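Local structure of Alpha/beta hydrolase (Streptomyces albidoflavus, 6KSU) at residues E37-L49 with Y60-T74. The protein probably catalyses the heterochiral macrolactamization of non-ribosomal peptides, as a cyclase related to penicillin-binding proteins and beta-lactamases. Numbering follows the deposited sequence.
Sequences ELVREHRVTGAQL and YATGLASVRTGEPVT. With SO4 (sulfate ion), chain C.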
ATOM      1  N   GLU A  37     -18.522 -13.145 -13.177  1.00 36.62           N
ATOM      2  CA  GLU A  37     -19.726 -12.956 -12.369  1.00 35.28           C
ATOM      3  C   GLU A  37     -19.552 -11.788 -11.410  1.00 34.48           C
ATOM      4  O   GLU A  37     -20.439 -10.932 -11.296  1.00 30.33           O
ATOM      5  CB  GLU A  37     -20.070 -14.231 -11.583  1.00 33.81           C
ATOM      6  CG  GLU A  37     -20.324 -15.533 -12.383  1.00 50.75           C
ATOM      7  CD  GLU A  37     -20.773 -15.333 -13.843  1.00 56.93           C
ATOM      8  OE1 GLU A  37     -21.839 -14.713 -14.074  1.00 61.79           O
ATOM      9  OE2 GLU A  37     -20.069 -15.825 -14.758  1.00 50.25           O
ATOM     10  N   LEU A  38     -18.393 -11.722 -10.721  1.00 27.48           N
ATOM     11  CA  LEU A  38     -18.246 -10.720  -9.670  1.00 27.85           C
ATOM     12  C   LEU A  38     -18.022  -9.320 -10.226  1.00 27.76           C
ATOM     13  O   LEU A  38     -18.429  -8.340  -9.598  1.00 27.48           O
ATOM     14  CB  LEU A  38     -17.104 -11.103  -8.732  1.00 30.15           C
ATOM     15  CG  LEU A  38     -17.225 -12.488  -8.118  1.00 31.55           C
ATOM     16  CD1 LEU A  38     -16.160 -12.712  -7.048  1.00 27.10           C
ATOM     17  CD2 LEU A  38     -18.659 -12.680  -7.570  1.00 33.71           C
ATOM     18  N   VAL A  39     -17.368  -9.190 -11.382  1.00 24.33           N
ATOM     19  CA  VAL A  39     -17.224  -7.866 -11.993  1.00 27.12           C
ATOM     20  C   VAL A  39     -18.604  -7.294 -12.328  1.00 32.68           C
ATOM     21  O   VAL A  39     -18.911  -6.131 -12.038  1.00 24.04           O
ATOM     22  CB  VAL A  39     -16.320  -7.943 -13.239  1.00 25.74           C
ATOM     23  CG1 VAL A  39     -16.508  -6.736 -14.079  1.00 23.06           C
ATOM     24  CG2 VAL A  39     -14.857  -8.074 -12.835  1.00 19.68           C
ATOM     25  N   ARG A  40     -19.459  -8.116 -12.940  1.00 30.88           N
ATOM     26  CA  ARG A  40     -20.804  -7.676 -13.285  1.00 36.05           C
ATOM     27  C   ARG A  40     -21.623  -7.394 -12.028  1.00 32.63           C
ATOM     28  O   ARG A  40     -22.173  -6.301 -11.863  1.00 28.21           O
ATOM     29  CB  ARG A  40     -21.477  -8.730 -14.174  1.00 39.50           C
ATOM     30  CG  ARG A  40     -21.354  -8.428 -15.665  1.00 36.16           C
ATOM     31  CD  ARG A  40     -21.461  -9.650 -16.590  1.00 39.19           C
ATOM     32  NE  ARG A  40     -20.860  -9.273 -17.868  1.00 43.64           N
ATOM     33  CZ  ARG A  40     -21.465  -8.526 -18.790  1.00 39.70           C
ATOM     34  NH1 ARG A  40     -22.720  -8.126 -18.614  1.00 41.48           N
ATOM     35  NH2 ARG A  40     -20.819  -8.179 -19.896  1.00 33.69           N
ATOM     36  N   GLU A  41     -21.659  -8.353 -11.106  1.00 38.91           N
ATOM     37  CA  GLU A  41     -22.444  -8.210  -9.884  1.00 39.89           C
ATOM     38  C   GLU A  41     -22.116  -6.926  -9.111  1.00 36.60           C
ATOM     39  O   GLU A  41     -23.016  -6.290  -8.557  1.00 39.90           O
ATOM     40  CB  GLU A  41     -22.227  -9.446  -9.017  1.00 37.40           C
ATOM     41  CG  GLU A  41     -22.685  -9.325  -7.596  1.00 42.87           C
ATOM     42  CD  GLU A  41     -22.658 -10.667  -6.898  1.00 49.19           C
ATOM     43  OE1 GLU A  41     -22.468 -10.693  -5.667  1.00 49.24           O
ATOM     44  OE2 GLU A  41     -22.821 -11.701  -7.585  1.00 53.75           O
ATOM     45  N   HIS A  42     -20.846  -6.516  -9.067  1.00 36.70           N
ATOM     46  CA  HIS A  42     -20.496  -5.233  -8.449  1.00 32.39           C
ATOM     47  C   HIS A  42     -20.394  -4.096  -9.469  1.00 30.13           C
ATOM     48  O   HIS A  42     -20.061  -2.964  -9.098  1.00 30.10           O
ATOM     49  CB  HIS A  42     -19.182  -5.351  -7.653  1.00 33.45           C
ATOM     50  CG  HIS A  42     -19.240  -6.345  -6.529  1.00 34.24           C
ATOM     51  ND1 HIS A  42     -20.170  -6.273  -5.516  1.00 45.18           N
ATOM     52  CD2 HIS A  42     -18.511  -7.459  -6.285  1.00 34.29           C
ATOM     53  CE1 HIS A  42     -20.006  -7.292  -4.691  1.00 40.47           C
ATOM     54  NE2 HIS A  42     -19.007  -8.030  -5.138  1.00 36.93           N
ATOM     55  N   ARG A  43     -20.695  -4.374 -10.738  1.00 31.56           N
ATOM     56  CA  ARG A  43     -20.686  -3.387 -11.819  1.00 32.46           C
ATOM     57  C   ARG A  43     -19.405  -2.548 -11.845  1.00 27.23           C
ATOM     58  O   ARG A  43     -19.422  -1.316 -11.895  1.00 21.91           O
ATOM     59  CB  ARG A  43     -21.940  -2.525 -11.760  1.00 35.60           C
ATOM     60  CG  ARG A  43     -23.170  -3.309 -12.220  1.00 40.28           C
ATOM     61  CD  ARG A  43     -24.141  -2.434 -13.016  1.00 50.95           C
ATOM     62  NE  ARG A  43     -24.313  -1.110 -12.423  1.00 48.77           N
ATOM     63  CZ  ARG A  43     -24.779  -0.894 -11.197  1.00 51.07           C
ATOM     64  NH1 ARG A  43     -25.139  -1.911 -10.425  1.00 54.47           N
ATOM     65  NH2 ARG A  43     -24.891   0.347 -10.742  1.00 50.96           N
ATOM     66  N   VAL A  44     -18.274  -3.258 -11.868  1.00 24.69           N
ATOM     67  CA  VAL A  44     -16.978  -2.645 -12.131  1.00 24.91           C
ATOM     68  C   VAL A  44     -16.873  -2.244 -13.596  1.00 22.60           C
ATOM     69  O   VAL A  44     -17.221  -3.025 -14.490  1.00 22.67           O
ATOM     70  CB  VAL A  44     -15.868  -3.630 -11.743  1.00 26.15           C
ATOM     71  CG1 VAL A  44     -14.522  -3.024 -12.007  1.00 18.03           C
ATOM     72  CG2 VAL A  44     -16.034  -4.002 -10.253  1.00 29.10           C
ATOM     73  N   THR A  45     -16.391  -1.020 -13.849  1.00 21.66           N
ATOM     74  CA  THR A  45     -16.219  -0.560 -15.227  1.00 24.49           C
ATOM     75  C   THR A  45     -15.328  -1.501 -16.029  1.00 24.08           C
ATOM     76  O   THR A  45     -15.683  -1.907 -17.144  1.00 24.16           O
ATOM     77  CB  THR A  45     -15.645   0.858 -15.282  1.00 25.91           C
ATOM     78  OG1 THR A  45     -16.442   1.736 -14.474  1.00 18.64           O
ATOM     79  CG2 THR A  45     -15.695   1.373 -16.724  1.00 24.04           C
ATOM     80  N   GLY A  46     -14.168  -1.853 -15.482  1.00 25.20           N
ATOM     81  CA  GLY A  46     -13.214  -2.727 -16.144  1.00 18.80           C
ATOM     82  C   GLY A  46     -12.257  -3.280 -15.113  1.00 22.37           C
ATOM     83  O   GLY A  46     -12.071  -2.710 -14.029  1.00 21.59           O
ATOM     84  N   ALA A  47     -11.663  -4.422 -15.443  1.00 22.83           N
ATOM     85  CA  ALA A  47     -10.814  -5.069 -14.453  1.00 19.49           C
ATOM     86  C   ALA A  47      -9.872  -6.026 -15.152  1.00 22.91           C
ATOM     87  O   ALA A  47     -10.131  -6.494 -16.268  1.00 23.35           O
ATOM     88  CB  ALA A  47     -11.655  -5.799 -13.387  1.00 20.16           C
ATOM     89  N   GLN A  48      -8.754  -6.288 -14.485  1.00 16.51           N
ATOM     90  CA  GLN A  48      -7.836  -7.344 -14.888  1.00 22.19           C
ATOM     91  C   GLN A  48      -7.558  -8.198 -13.671  1.00 19.33           C
ATOM     92  O   GLN A  48      -7.416  -7.675 -12.561  1.00 18.70           O
ATOM     93  CB  GLN A  48      -6.499  -6.820 -15.440  1.00 18.34           C
ATOM     94  CG  GLN A  48      -6.593  -5.895 -16.626  1.00 22.87           C
ATOM     95  CD  GLN A  48      -5.288  -5.129 -16.844  1.00 24.21           C
ATOM     96  OE1 GLN A  48      -4.565  -4.830 -15.894  1.00 30.46           O
ATOM     97  NE2 GLN A  48      -4.978  -4.828 -18.105  1.00 17.80           N
ATOM     98  N   LEU A  49      -7.508  -9.508 -13.887  1.00 18.51           N
ATOM     99  CA  LEU A  49      -7.083 -10.466 -12.880  1.00 23.33           C
ATOM    100  C   LEU A  49      -6.070 -11.387 -13.536  1.00 20.89           C
ATOM    101  O   LEU A  49      -6.328 -11.958 -14.603  1.00 21.12           O
ATOM    102  CB  LEU A  49      -8.266 -11.257 -12.301  1.00 20.48           C
ATOM    103  CG  LEU A  49      -7.934 -12.398 -11.324  1.00 21.39           C
ATOM    104  CD1 LEU A  49      -7.537 -11.871  -9.912  1.00 23.09           C
ATOM    105  CD2 LEU A  49      -9.094 -13.357 -11.224  1.00 22.73           C
ATOM    106  N   TYR A  60      -7.062 -12.735 -17.131  1.00 21.55           N
ATOM    107  CA  TYR A  60      -8.452 -12.393 -17.341  1.00 22.85           C
ATOM    108  C   TYR A  60      -8.546 -10.880 -17.434  1.00 26.36           C
ATOM    109  O   TYR A  60      -7.804 -10.167 -16.752  1.00 29.75           O
ATOM    110  CB  TYR A  60      -9.307 -12.929 -16.206  1.00 23.32           C
ATOM    111  CG  TYR A  60      -9.028 -14.387 -15.844  1.00 28.22           C
ATOM    112  CD1 TYR A  60      -9.625 -15.439 -16.543  1.00 28.59           C
ATOM    113  CD2 TYR A  60      -8.178 -14.710 -14.794  1.00 30.68           C
ATOM    114  CE1 TYR A  60      -9.373 -16.772 -16.205  1.00 26.72           C
ATOM    115  CE2 TYR A  60      -7.926 -16.039 -14.451  1.00 30.02           C
ATOM    116  CZ  TYR A  60      -8.533 -17.067 -15.155  1.00 28.17           C
ATOM    117  OH  TYR A  60      -8.274 -18.382 -14.798  1.00 24.60           O
ATOM    118  N   ALA A  61      -9.427 -10.392 -18.303  1.00 23.98           N
ATOM    119  CA  ALA A  61      -9.583  -8.961 -18.514  1.00 22.42           C
ATOM    120  C   ALA A  61     -10.948  -8.723 -19.120  1.00 27.25           C
ATOM    121  O   ALA A  61     -11.349  -9.451 -20.030  1.00 23.45           O
ATOM    122  CB  ALA A  61      -8.516  -8.387 -19.445  1.00 17.31           C
ATOM    123  N   THR A  62     -11.640  -7.687 -18.641  1.00 23.54           N
ATOM    124  CA  THR A  62     -13.000  -7.447 -19.092  1.00 24.12           C
ATOM    125  C   THR A  62     -13.324  -5.969 -18.953  1.00 26.00           C
ATOM    126  O   THR A  62     -12.644  -5.221 -18.238  1.00 20.84           O
ATOM    127  CB  THR A  62     -13.981  -8.314 -18.302  1.00 31.65           C
ATOM    128  OG1 THR A  62     -15.255  -8.338 -18.949  1.00 32.57           O
ATOM    129  CG2 THR A  62     -14.119  -7.802 -16.843  1.00 29.34           C
ATOM    130  N   GLY A  63     -14.369  -5.550 -19.669  1.00 21.79           N
ATOM    131  CA  GLY A  63     -14.933  -4.236 -19.448  1.00 17.31           C
ATOM    132  C   GLY A  63     -14.213  -3.130 -20.190  1.00 17.60           C
ATOM    133  O   GLY A  63     -13.524  -3.350 -21.182  1.00 20.75           O
ATOM    134  N   LEU A  64     -14.383  -1.909 -19.680  1.00 23.78           N
ATOM    135  CA  LEU A  64     -14.074  -0.677 -20.399  1.00 19.86           C
ATOM    136  C   LEU A  64     -12.911   0.059 -19.745  1.00 25.58           C
ATOM    137  O   LEU A  64     -12.934   0.302 -18.532  1.00 22.47           O
ATOM    138  CB  LEU A  64     -15.300   0.234 -20.435  1.00 19.57           C
ATOM    139  CG  LEU A  64     -16.513  -0.297 -21.220  1.00 25.70           C
ATOM    140  CD1 LEU A  64     -17.625   0.735 -21.310  1.00 17.89           C
ATOM    141  CD2 LEU A  64     -16.095  -0.775 -22.613  1.00 21.24           C
ATOM    142  N   ALA A  65     -11.907   0.422 -20.554  1.00 23.78           N
ATOM    143  CA  ALA A  65     -10.825   1.273 -20.069  1.00 21.62           C
ATOM    144  C   ALA A  65     -11.331   2.668 -19.766  1.00 26.32           C
ATOM    145  O   ALA A  65     -10.858   3.325 -18.825  1.00 27.77           O
ATOM    146  CB  ALA A  65      -9.706   1.343 -21.101  1.00 19.49           C
ATOM    147  N   SER A  66     -12.288   3.139 -20.565  1.00 23.47           N
ATOM    148  CA  SER A  66     -12.949   4.416 -20.359  1.00 31.60           C
ATOM    149  C   SER A  66     -14.410   4.235 -20.748  1.00 32.88           C
ATOM    150  O   SER A  66     -14.725   3.507 -21.697  1.00 24.34           O
ATOM    151  CB  SER A  66     -12.270   5.533 -21.183  1.00 34.66           C
ATOM    152  OG  SER A  66     -12.982   6.762 -21.132  1.00 39.31           O
ATOM    153  N   VAL A  67     -15.310   4.824 -19.971  1.00 29.63           N
ATOM    154  CA  VAL A  67     -16.700   4.773 -20.396  1.00 31.30           C
ATOM    155  C   VAL A  67     -16.940   5.804 -21.481  1.00 32.69           C
ATOM    156  O   VAL A  67     -17.686   5.536 -22.425  1.00 31.86           O
ATOM    157  CB  VAL A  67     -17.657   4.971 -19.209  1.00 34.71           C
ATOM    158  CG1 VAL A  67     -19.076   5.246 -19.717  1.00 35.96           C
ATOM    159  CG2 VAL A  67     -17.673   3.723 -18.367  1.00 31.88           C
ATOM    160  N   ARG A  68     -16.299   6.975 -21.358  1.00 35.23           N
ATOM    161  CA  ARG A  68     -16.382   8.027 -22.366  1.00 35.94           C
ATOM    162  C   ARG A  68     -15.995   7.493 -23.734  1.00 38.00           C
ATOM    163  O   ARG A  68     -16.823   7.423 -24.651  1.00 45.18           O
ATOM    164  CB  ARG A  68     -15.469   9.186 -21.984  1.00 34.28           C
ATOM    165  CG  ARG A  68     -15.553   9.624 -20.574  1.00 38.63           C
ATOM    166  CD  ARG A  68     -14.746  10.898 -20.403  1.00 42.53           C
ATOM    167  NE  ARG A  68     -15.371  11.813 -19.454  1.00 50.37           N
ATOM    168  CZ  ARG A  68     -14.769  12.878 -18.934  1.00 47.02           C
ATOM    169  NH1 ARG A  68     -13.519  13.153 -19.269  1.00 47.06           N
ATOM    170  NH2 ARG A  68     -15.418  13.668 -18.083  1.00 40.21           N
ATOM    171  N   THR A  69     -14.721   7.132 -23.891  1.00 37.68           N
ATOM    172  CA  THR A  69     -14.265   6.289 -24.992  1.00 39.31           C
ATOM    173  C   THR A  69     -15.122   5.035 -24.954  1.00 37.80           C
ATOM    174  O   THR A  69     -15.720   4.737 -23.926  1.00 40.92           O
ATOM    175  CB  THR A  69     -12.773   5.930 -24.819  1.00 33.57           C
ATOM    176  OG1 THR A  69     -12.003   7.116 -24.584  1.00 37.88           O
ATOM    177  CG2 THR A  69     -12.236   5.244 -26.028  1.00 46.80           C
ATOM    178  N   GLY A  70     -15.204   4.274 -26.014  1.00 34.88           N
ATOM    179  CA  GLY A  70     -15.730   2.984 -25.645  1.00 33.93           C
ATOM    180  C   GLY A  70     -14.678   1.938 -25.360  1.00 34.36           C
ATOM    181  O   GLY A  70     -15.015   0.750 -25.306  1.00 46.41           O
ATOM    182  N   GLU A  71     -13.418   2.329 -25.168  1.00 33.05           N
ATOM    183  CA  GLU A  71     -12.308   1.389 -25.406  1.00 31.02           C
ATOM    184  C   GLU A  71     -12.334   0.213 -24.431  1.00 28.81           C
ATOM    185  O   GLU A  71     -12.472   0.410 -23.220  1.00 28.88           O
ATOM    186  CB  GLU A  71     -10.957   2.092 -25.320  1.00 33.04           C
ATOM    187  CG  GLU A  71      -9.794   1.101 -25.369  1.00 34.45           C
ATOM    188  CD  GLU A  71      -8.534   1.700 -25.940  1.00 48.40           C
ATOM    189  OE1 GLU A  71      -7.585   0.924 -26.216  1.00 56.73           O
ATOM    190  OE2 GLU A  71      -8.488   2.939 -26.111  1.00 55.24           O
ATOM    191  N   PRO A  72     -12.215  -1.014 -24.918  1.00 29.13           N
ATOM    192  CA  PRO A  72     -12.092  -2.163 -24.013  1.00 29.59           C
ATOM    193  C   PRO A  72     -10.765  -2.240 -23.253  1.00 29.06           C
ATOM    194  O   PRO A  72      -9.709  -1.782 -23.705  1.00 28.93           O
ATOM    195  CB  PRO A  72     -12.233  -3.374 -24.947  1.00 26.99           C
ATOM    196  CG  PRO A  72     -12.068  -2.829 -26.347  1.00 35.85           C
ATOM    197  CD  PRO A  72     -12.548  -1.414 -26.291  1.00 26.97           C
ATOM    198  N   VAL A  73     -10.854  -2.870 -22.083  1.00 25.21           N
ATOM    199  CA  VAL A  73      -9.691  -3.298 -21.317  1.00 26.96           C
ATOM    200  C   VAL A  73      -9.051  -4.482 -22.024  1.00 25.01           C
ATOM    201  O   VAL A  73      -9.724  -5.476 -22.314  1.00 28.81           O
ATOM    202  CB  VAL A  73     -10.104  -3.700 -19.897  1.00 23.57           C
ATOM    203  CG1 VAL A  73      -8.984  -4.464 -19.240  1.00 22.22           C
ATOM    204  CG2 VAL A  73     -10.607  -2.470 -19.072  1.00 21.10           C
ATOM    205  N   THR A  74      -7.753  -4.398 -22.272  1.00 22.59           N
ATOM    206  CA  THR A  74      -6.982  -5.538 -22.730  1.00 28.10           C
ATOM    207  C   THR A  74      -5.913  -5.852 -21.701  1.00 28.01           C
ATOM    208  O   THR A  74      -5.710  -5.087 -20.752  1.00 28.02           O
ATOM    209  CB  THR A  74      -6.356  -5.254 -24.104  1.00 28.79           C
ATOM    210  OG1 THR A  74      -5.248  -4.368 -23.955  1.00 26.33           O
ATOM    211  CG2 THR A  74      -7.379  -4.609 -25.035  1.00 23.12           C
TER
HETATM  212  S   SO4 C 501     -18.569  13.049 -18.603  0.99 72.34           S
HETATM  213  O1  SO4 C 501     -19.939  12.611 -18.343  0.99 74.56           O
HETATM  214  O2  SO4 C 501     -18.193  14.036 -17.597  0.99 72.00           O
HETATM  215  O3  SO4 C 501     -18.470  13.646 -19.938  0.99 82.43           O
HETATM  216  O4  SO4 C 501     -17.672  11.900 -18.538  0.99 75.02           O
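The carboxamide of Gln48 is gripped from several directions: NE2 donates to Thr74 O at 2.8 Å, with that oxygen almost exactly in the amide plane, and also bonds to Thr77 O, while OE1 is held by Thr349 OG1 and Ala261 N. Four partners on this buried group fix its rotation. CG, anti to the carbonyl carbon (chi1 -58°), starts an extended chain that passes obliquely over Val73, whose CG1 lies 3.8 Å from Gln48 CG; Val73 CG2 packs on the bare CA of Gly46. Between the strands, Ala47 and Thr62 exchange two backbone hydrogen bonds, as do Leu49 and Tyr60, where Tyr60 N to Leu49 O is 2.7 Å. Strand segments 46-49 and 60-63 run antiparallel and belong to the hairpin of strands 46-53 and 56-63, which forms one edge of the central antiparallel sheet of the penicillin-binding protein/beta-lactamase fold, with 56-63 outermost. Helix 23-41 covers the face bearing Ala47, Leu49, Tyr60 and Thr62. There Val39 CG1 and Thr62 CG2 meet tip to tip at 3.8 Å, whereas Thr62 OG1, anti to its own N (chi1 -166°), bonds Glu36. Leu49 and Tyr60 lie side by side, CD2 to CD2, with Leu49 O near the ring plane at its edge; the phenol OH reaches Arg28 O. Gly46 and Gly63 pair closely, their CA atoms 4.0 Å apart. Just beyond, Leu64 N donates to Thr45 O at 2.8 Å, nearly straight at 169° but from above the carbonyl plane. The side chains of Thr45 and Val67 cross at about a right angle, their CG2 methyls in a tight 3.5 Å contact.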